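Local coordinates for protein H subunit of photosynthetic reaction center complex (Rhodopseudomonas palustris, PDB 6Z5S) that forms the H subunit of the bacterial photosynthetic reaction centre, probably stabilising the complex at the cytoplasmic side of the membrane and aiding proton uptake to the quinone, at residues T86-W91 against P95-G100; V180-S185 against Q214-P219. One frame throughout, in Å; residues are numbered along the deposited sequence.

In the fold
From the N terminus, the single transmembrane helix 9-31, lined by bound lipids, leads into the extramembrane part of the H subunit. Contact 1 then closes a short loop: strands 85-87 and 96-98 pair as a hairpin within the N-terminal family region. Only after it is complete does the chain enter the four-stranded antiparallel sheet that begins with strand 129-131. Contact 2 closes a longer loop, from the end of strand 174-182 past strands 188-192 and 205-206 to a 3-10 turn leading toward helix 229-245. The two contacts follow in series, neither nested nor crossed, and do not touch: their centres lie 30 Å apart, their nearest atoms about 11 Å.

Contact 1. Residues T86-W91 against P95-G100; sequences TPAAPW and PFVPTG. With 6PL ((4S,7R)-4-hydroxy-N,N,N-trimethyl-9-oxo-7-[(palmitoyloxy)methyl]-3,5,8-trioxa-4-phosphahexacosan-1-aminium 4-oxide), chain B.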
loop_
_atom_site.group_PDB
_atom_site.type_symbol
_atom_site.label_atom_id
_atom_site.label_comp_id
_atom_site.label_asym_id
_atom_site.label_seq_id
_atom_site.Cartn_x
_atom_site.Cartn_y
_atom_site.Cartn_z
ATOM N N THR D 86 -35.033 6.494 24.303
ATOM C CA THR D 86 -35.390 7.828 24.750
ATOM C C THR D 86 -34.137 8.625 25.077
ATOM O O THR D 86 -33.191 8.088 25.653
ATOM C CB THR D 86 -36.321 7.781 25.968
ATOM O OG1 THR D 86 -36.712 9.112 26.316
ATOM C CG2 THR D 86 -35.650 7.122 27.159
ATOM N N PRO D 87 -34.090 9.898 24.702
ATOM C CA PRO D 87 -32.870 10.681 24.923
ATOM C C PRO D 87 -32.557 10.824 26.403
ATOM O O PRO D 87 -33.419 11.177 27.208
ATOM C CB PRO D 87 -33.190 12.029 24.273
ATOM C CG PRO D 87 -34.652 12.049 24.110
ATOM C CD PRO D 87 -35.093 10.647 23.936
ATOM N N ALA D 88 -31.307 10.537 26.755
ATOM C CA ALA D 88 -30.849 10.672 28.128
ATOM C C ALA D 88 -30.726 12.120 28.566
ATOM O O ALA D 88 -30.459 12.368 29.745
ATOM C CB ALA D 88 -29.504 9.975 28.301
ATOM N N ALA D 89 -30.911 13.072 27.658
ATOM C CA ALA D 89 -30.785 14.484 27.979
ATOM C C ALA D 89 -31.368 15.287 26.834
ATOM O O ALA D 89 -31.350 14.826 25.689
ATOM C CB ALA D 89 -29.320 14.868 28.213
ATOM N N PRO D 90 -31.896 16.482 27.102
ATOM C CA PRO D 90 -32.542 17.259 26.040
ATOM C C PRO D 90 -31.586 17.926 25.071
ATOM O O PRO D 90 -32.043 18.426 24.037
ATOM C CB PRO D 90 -33.335 18.311 26.819
ATOM C CG PRO D 90 -32.603 18.445 28.095
ATOM C CD PRO D 90 -32.084 17.093 28.426
ATOM N N TRP D 91 -30.310 17.960 25.355
ATOM C CA TRP D 91 -29.439 18.712 24.472
ATOM C C TRP D 91 -29.004 17.860 23.292
ATOM O O TRP D 91 -29.083 16.633 23.336
ATOM C CB TRP D 91 -28.226 19.220 25.241
ATOM C CG TRP D 91 -27.373 18.159 25.829
ATOM C CD1 TRP D 91 -26.472 17.372 25.179
ATOM C CD2 TRP D 91 -27.313 17.786 27.199
ATOM N NE1 TRP D 91 -25.862 16.520 26.060
ATOM C CE2 TRP D 91 -26.363 16.757 27.311
ATOM C CE3 TRP D 91 -27.977 18.217 28.343
ATOM C CZ2 TRP D 91 -26.062 16.155 28.519
ATOM C CZ3 TRP D 91 -27.674 17.623 29.541
ATOM C CH2 TRP D 91 -26.725 16.602 29.623
ATOM N N PRO D 95 -26.719 10.854 24.359
ATOM C CA PRO D 95 -26.999 9.458 24.031
ATOM C C PRO D 95 -28.431 9.090 24.380
ATOM O O PRO D 95 -29.158 9.828 25.042
ATOM C CB PRO D 95 -25.997 8.688 24.888
ATOM C CG PRO D 95 -25.738 9.576 26.025
ATOM C CD PRO D 95 -25.812 10.977 25.509
ATOM N N PHE D 96 -28.838 7.922 23.910
ATOM C CA PHE D 96 -30.176 7.422 24.155
ATOM C C PHE D 96 -30.125 6.256 25.123
ATOM O O PHE D 96 -29.104 5.580 25.258
ATOM C CB PHE D 96 -30.850 6.992 22.859
ATOM C CG PHE D 96 -31.095 8.115 21.917
ATOM C CD1 PHE D 96 -30.137 8.482 20.998
ATOM C CD2 PHE D 96 -32.282 8.808 21.948
ATOM C CE1 PHE D 96 -30.358 9.517 20.129
ATOM C CE2 PHE D 96 -32.505 9.846 21.082
ATOM C CZ PHE D 96 -31.542 10.200 20.171
ATOM N N VAL D 97 -31.239 6.040 25.810
ATOM C CA VAL D 97 -31.381 4.986 26.799
ATOM C C VAL D 97 -32.471 4.050 26.305
ATOM O O VAL D 97 -33.525 4.520 25.873
ATOM C CB VAL D 97 -31.740 5.539 28.189
ATOM C CG1 VAL D 97 -31.921 4.412 29.169
ATOM C CG2 VAL D 97 -30.673 6.491 28.662
ATOM N N PRO D 98 -32.254 2.735 26.313
ATOM C CA PRO D 98 -33.304 1.802 25.886
ATOM C C PRO D 98 -34.450 1.791 26.885
ATOM O O PRO D 98 -34.254 1.534 28.073
ATOM C CB PRO D 98 -32.581 0.454 25.834
ATOM C CG PRO D 98 -31.405 0.621 26.709
ATOM C CD PRO D 98 -30.989 2.046 26.598
ATOM N N THR D 99 -35.652 2.083 26.393
ATOM C CA THR D 99 -36.816 2.118 27.269
ATOM C C THR D 99 -37.204 0.722 27.729
ATOM O O THR D 99 -37.584 0.531 28.889
ATOM C CB THR D 99 -37.990 2.781 26.556
ATOM O OG1 THR D 99 -38.453 1.918 25.514
ATOM C CG2 THR D 99 -37.569 4.101 25.954
ATOM N N GLY D 100 -37.111 -0.264 26.843
ATOM C CA GLY D 100 -37.500 -1.616 27.183
ATOM C C GLY D 100 -36.339 -2.575 27.332
ATOM O O GLY D 100 -35.335 -2.254 27.972
HETATM C C22 6PL B . -9.187 22.545 23.307
HETATM C C21 6PL B . -10.456 23.015 23.964
HETATM C C20 6PL B . -11.640 22.119 23.727
HETATM C C19 6PL B . -12.908 22.572 24.407
HETATM C C18 6PL B . -13.445 23.903 23.929
HETATM C C17 6PL B . -14.674 24.371 24.671
HETATM C C16 6PL B . -15.201 25.721 24.256
HETATM C C15 6PL B . -16.242 26.276 25.194
HETATM C C14 6PL B . -17.541 25.503 25.243
HETATM C C13 6PL B . -18.507 25.831 24.117
HETATM C C12 6PL B . -19.887 25.302 24.361
HETATM C C11 6PL B . -20.029 23.829 24.112
HETATM O O11 6PL B . -20.289 23.003 24.946
HETATM O O3 6PL B . -19.848 23.534 22.830
HETATM C C3 6PL B . -20.249 22.208 22.425
HETATM C C2 6PL B . -20.002 22.058 20.942
HETATM C C1 6PL B . -20.929 21.080 20.265
HETATM O O3P 6PL B . -22.305 21.517 20.334
HETATM P P 6PL B . -23.433 20.584 19.682
HETATM O O1P 6PL B . -24.760 21.258 19.872
HETATM O O2P 6PL B . -22.991 20.200 18.300
HETATM O O4P 6PL B . -23.381 19.257 20.587
HETATM C C4 6PL B . -23.870 19.280 21.960
HETATM C C5 6PL B . -22.844 19.828 22.920
HETATM N N 6PL B . -23.097 19.566 24.392
HETATM C C7 6PL B . -24.390 20.168 24.812
HETATM C C8 6PL B . -23.149 18.106 24.643
HETATM C C6 6PL B . -22.003 20.155 25.207
HETATM O O2 6PL B . -18.673 21.531 20.684
HETATM C C31 6PL B . -17.652 22.391 20.604
HETATM O O31 6PL B . -17.386 23.179 21.471
HETATM C C32 6PL B . -16.976 22.271 19.270
HETATM C C33 6PL B . -15.493 22.171 19.353
HETATM C C34 6PL B . -14.857 23.466 19.805
HETATM C C35 6PL B . -13.357 23.440 19.803
HETATM C C36 6PL B . -12.756 23.022 18.489
HETATM C C37 6PL B . -11.279 23.287 18.378
HETATM C C38 6PL B . -10.697 22.934 17.038
HETATM C C39 6PL B . -11.476 23.475 15.866
HETATM C C40 6PL B . -10.956 23.034 14.522
#
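The carbonyl oxygen of Thr86 receives two donors from the facing strand: Val97 N at 2.8 Å, with an N-H...O angle of 162°, and, more weakly, the CA-H of Phe96. Thr86 N returns a bond of 2.9 Å to Val97 O, making Thr86 and Val97 an antiparallel hydrogen-bonded pair. Next to it, Pro87 and Phe96 form a non-hydrogen-bonded pair, beyond which Ala88 N reaches Pro95 O at 2.8 Å. This is the bonding of a short beta hairpin. Thr86 and Val97 turn their side chains to the same face; Ala88 CB meets Val97 CG2 at 3.7 Å, and the Thr86 and Thr99 CG2 methyls touch at 3.8 Å. With CG anti to the carbonyl carbon (chi1 -65°), the Phe96 ring lies by Pro87, its CD2-CE2 side against the proline CB and CD. In the loop that joins the strands, Trp91 CD1 stands 3.4 Å from C8, a choline methyl of the bound phospholipid 6PL, which approaches the indole obliquely; Ala89 CB covers part of one indole face. Other protein chains pack on Pro90, Trp91, Pro95, Phe96 and Val97, and one of them also hydrogen-bonds the Phe96 backbone. Within the subunit, the hairpin is a separate two-stranded sheet, followed in the chain by the short helix 102-105, with Pro98 resting on Val107 of a loop.

Contact 2. Residues V180-S185 against Q214-P219; sequences VEVAKS and QFAGVP
Val182, at the end of strand 174-182, faces Ala216 with the two CA atoms 6.4 Å apart, but its partner is a 3-10 segment, not a strand, and no backbone bond joins the two; what meets here is the end of a beta strand and the surface of a turn. The strand belongs to the antiparallel sheet of the PRC-barrel region, where it runs between strands 161-169 and 188-192. One branch of Val182 carries the contact. With CG1 held between the backbone N and the carbonyl carbon (chi1 72°), the other methyl, CG2, is turned to the 3-10 segment and comes 4.0 Å from Ala216 CA and 4.1 Å from Phe215 O. The CB atoms of Phe215 and Ala216 stand at the edge of van der Waals range, each 4.5 Å from the same CG2, so the methyl rests against backbone and CB atoms of two successive residues. The interface is small, 128 Å² summed over both sides, and apolar in its side-chain contacts. Phe215 directs its CB toward the strand, and the residue is buried. Its side chain also packs on Val152, which Val180 touches too, as well as on Val207 and on Tyr239 of helix 229-245; Phe215 therefore lies between strand 152-153, beside Val182 at the end of strand 174-182, and helix 229-245. Lys187, just before strand 188-192, touches both Val182 and Ala216. The turn itself is drawn tight by Gly217 N bonding to Gln214 O at 2.9 Å, an i+3 to i link of 3-10 type. That same carbonyl oxygen has a second partner, the hydroxyl OH of Tyr238 on helix 229-245.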
loop_
_atom_site.group_PDB
_atom_site.type_symbol
_atom_site.label_atom_id
_atom_site.label_comp_id
_atom_site.label_asym_id
_atom_site.label_seq_id
_atom_site.Cartn_x
_atom_site.Cartn_y
_atom_site.Cartn_z
ATOM N N VAL D 180 -28.668 -25.006 17.849
ATOM C CA VAL D 180 -28.645 -25.345 19.261
ATOM C C VAL D 180 -30.041 -25.762 19.675
ATOM O O VAL D 180 -30.976 -24.954 19.615
ATOM C CB VAL D 180 -28.162 -24.177 20.128
ATOM C CG1 VAL D 180 -28.293 -24.541 21.575
ATOM C CG2 VAL D 180 -26.724 -23.845 19.796
ATOM N N GLU D 181 -30.184 -27.024 20.058
ATOM C CA GLU D 181 -31.359 -27.487 20.775
ATOM C C GLU D 181 -31.341 -26.850 22.153
ATOM O O GLU D 181 -30.465 -27.154 22.968
ATOM C CB GLU D 181 -31.342 -29.008 20.871
ATOM C CG GLU D 181 -32.561 -29.618 21.521
ATOM C CD GLU D 181 -33.806 -29.458 20.678
ATOM O OE1 GLU D 181 -33.680 -29.337 19.441
ATOM O OE2 GLU D 181 -34.912 -29.460 21.250
ATOM N N VAL D 182 -32.282 -25.940 22.405
ATOM C CA VAL D 182 -32.310 -25.250 23.682
ATOM C C VAL D 182 -32.559 -26.269 24.795
ATOM O O VAL D 182 -32.959 -27.414 24.552
ATOM C CB VAL D 182 -33.381 -24.148 23.671
ATOM C CG1 VAL D 182 -34.757 -24.760 23.712
ATOM C CG2 VAL D 182 -33.166 -23.143 24.796
ATOM N N ALA D 183 -32.319 -25.839 26.034
ATOM C CA ALA D 183 -32.156 -26.752 27.159
ATOM C C ALA D 183 -33.321 -27.717 27.337
ATOM O O ALA D 183 -33.145 -28.932 27.201
ATOM C CB ALA D 183 -31.950 -25.957 28.448
ATOM N N LYS D 184 -34.508 -27.205 27.638
ATOM C CA LYS D 184 -35.644 -28.062 27.953
ATOM C C LYS D 184 -36.952 -27.458 27.475
ATOM O O LYS D 184 -37.960 -27.463 28.186
ATOM C CB LYS D 184 -35.687 -28.368 29.448
ATOM C CG LYS D 184 -35.706 -27.148 30.342
ATOM C CD LYS D 184 -35.759 -27.572 31.797
ATOM C CE LYS D 184 -34.489 -28.308 32.181
ATOM N NZ LYS D 184 -33.284 -27.451 32.046
ATOM N N SER D 185 -36.965 -26.937 26.255
ATOM C CA SER D 185 -38.213 -26.505 25.649
ATOM C C SER D 185 -38.387 -27.026 24.233
ATOM O O SER D 185 -39.373 -26.667 23.582
ATOM C CB SER D 185 -38.316 -24.970 25.644
ATOM O OG SER D 185 -37.719 -24.411 24.489
ATOM N N GLN D 214 -30.509 -17.218 28.418
ATOM C CA GLN D 214 -30.848 -16.310 27.332
ATOM C C GLN D 214 -30.932 -17.003 25.984
ATOM O O GLN D 214 -31.488 -16.424 25.046
ATOM C CB GLN D 214 -29.829 -15.179 27.267
ATOM C CG GLN D 214 -29.752 -14.376 28.540
ATOM C CD GLN D 214 -29.131 -13.020 28.330
ATOM O OE1 GLN D 214 -27.948 -12.822 28.582
ATOM N NE2 GLN D 214 -29.931 -12.074 27.863
ATOM N N PHE D 215 -30.410 -18.222 25.862
ATOM C CA PHE D 215 -30.543 -18.960 24.616
ATOM C C PHE D 215 -31.994 -19.236 24.272
ATOM O O PHE D 215 -32.295 -19.559 23.118
ATOM C CB PHE D 215 -29.765 -20.267 24.695
ATOM C CG PHE D 215 -28.290 -20.085 24.624
ATOM C CD1 PHE D 215 -27.652 -20.009 23.406
ATOM C CD2 PHE D 215 -27.538 -19.974 25.775
ATOM C CE1 PHE D 215 -26.294 -19.834 23.336
ATOM C CE2 PHE D 215 -26.179 -19.797 25.711
ATOM C CZ PHE D 215 -25.556 -19.728 24.490
ATOM N N ALA D 216 -32.902 -19.119 25.236
ATOM C CA ALA D 216 -34.314 -19.262 24.913
ATOM C C ALA D 216 -34.815 -18.097 24.074
ATOM O O ALA D 216 -35.725 -18.270 23.256
ATOM C CB ALA D 216 -35.136 -19.386 26.192
ATOM N N GLY D 217 -34.233 -16.915 24.247
ATOM C CA GLY D 217 -34.712 -15.728 23.577
ATOM C C GLY D 217 -34.103 -15.426 22.232
ATOM O O GLY D 217 -34.495 -14.440 21.604
ATOM N N VAL D 218 -33.155 -16.233 21.769
ATOM C CA VAL D 218 -32.546 -15.992 20.458
ATOM C C VAL D 218 -33.630 -16.037 19.389
ATOM O O VAL D 218 -34.463 -16.963 19.393
ATOM C CB VAL D 218 -31.452 -17.033 20.178
ATOM C CG1 VAL D 218 -30.851 -16.828 18.807
ATOM C CG2 VAL D 218 -30.380 -16.960 21.241
ATOM N N PRO D 219 -33.685 -15.074 18.470
ATOM C CA PRO D 219 -34.744 -15.083 17.454
ATOM C C PRO D 219 -34.649 -16.315 16.569
ATOM O O PRO D 219 -33.597 -16.614 16.003
ATOM C CB PRO D 219 -34.485 -13.797 16.663
ATOM C CG PRO D 219 -33.655 -12.958 17.549
ATOM C CD PRO D 219 -32.815 -13.898 18.338
#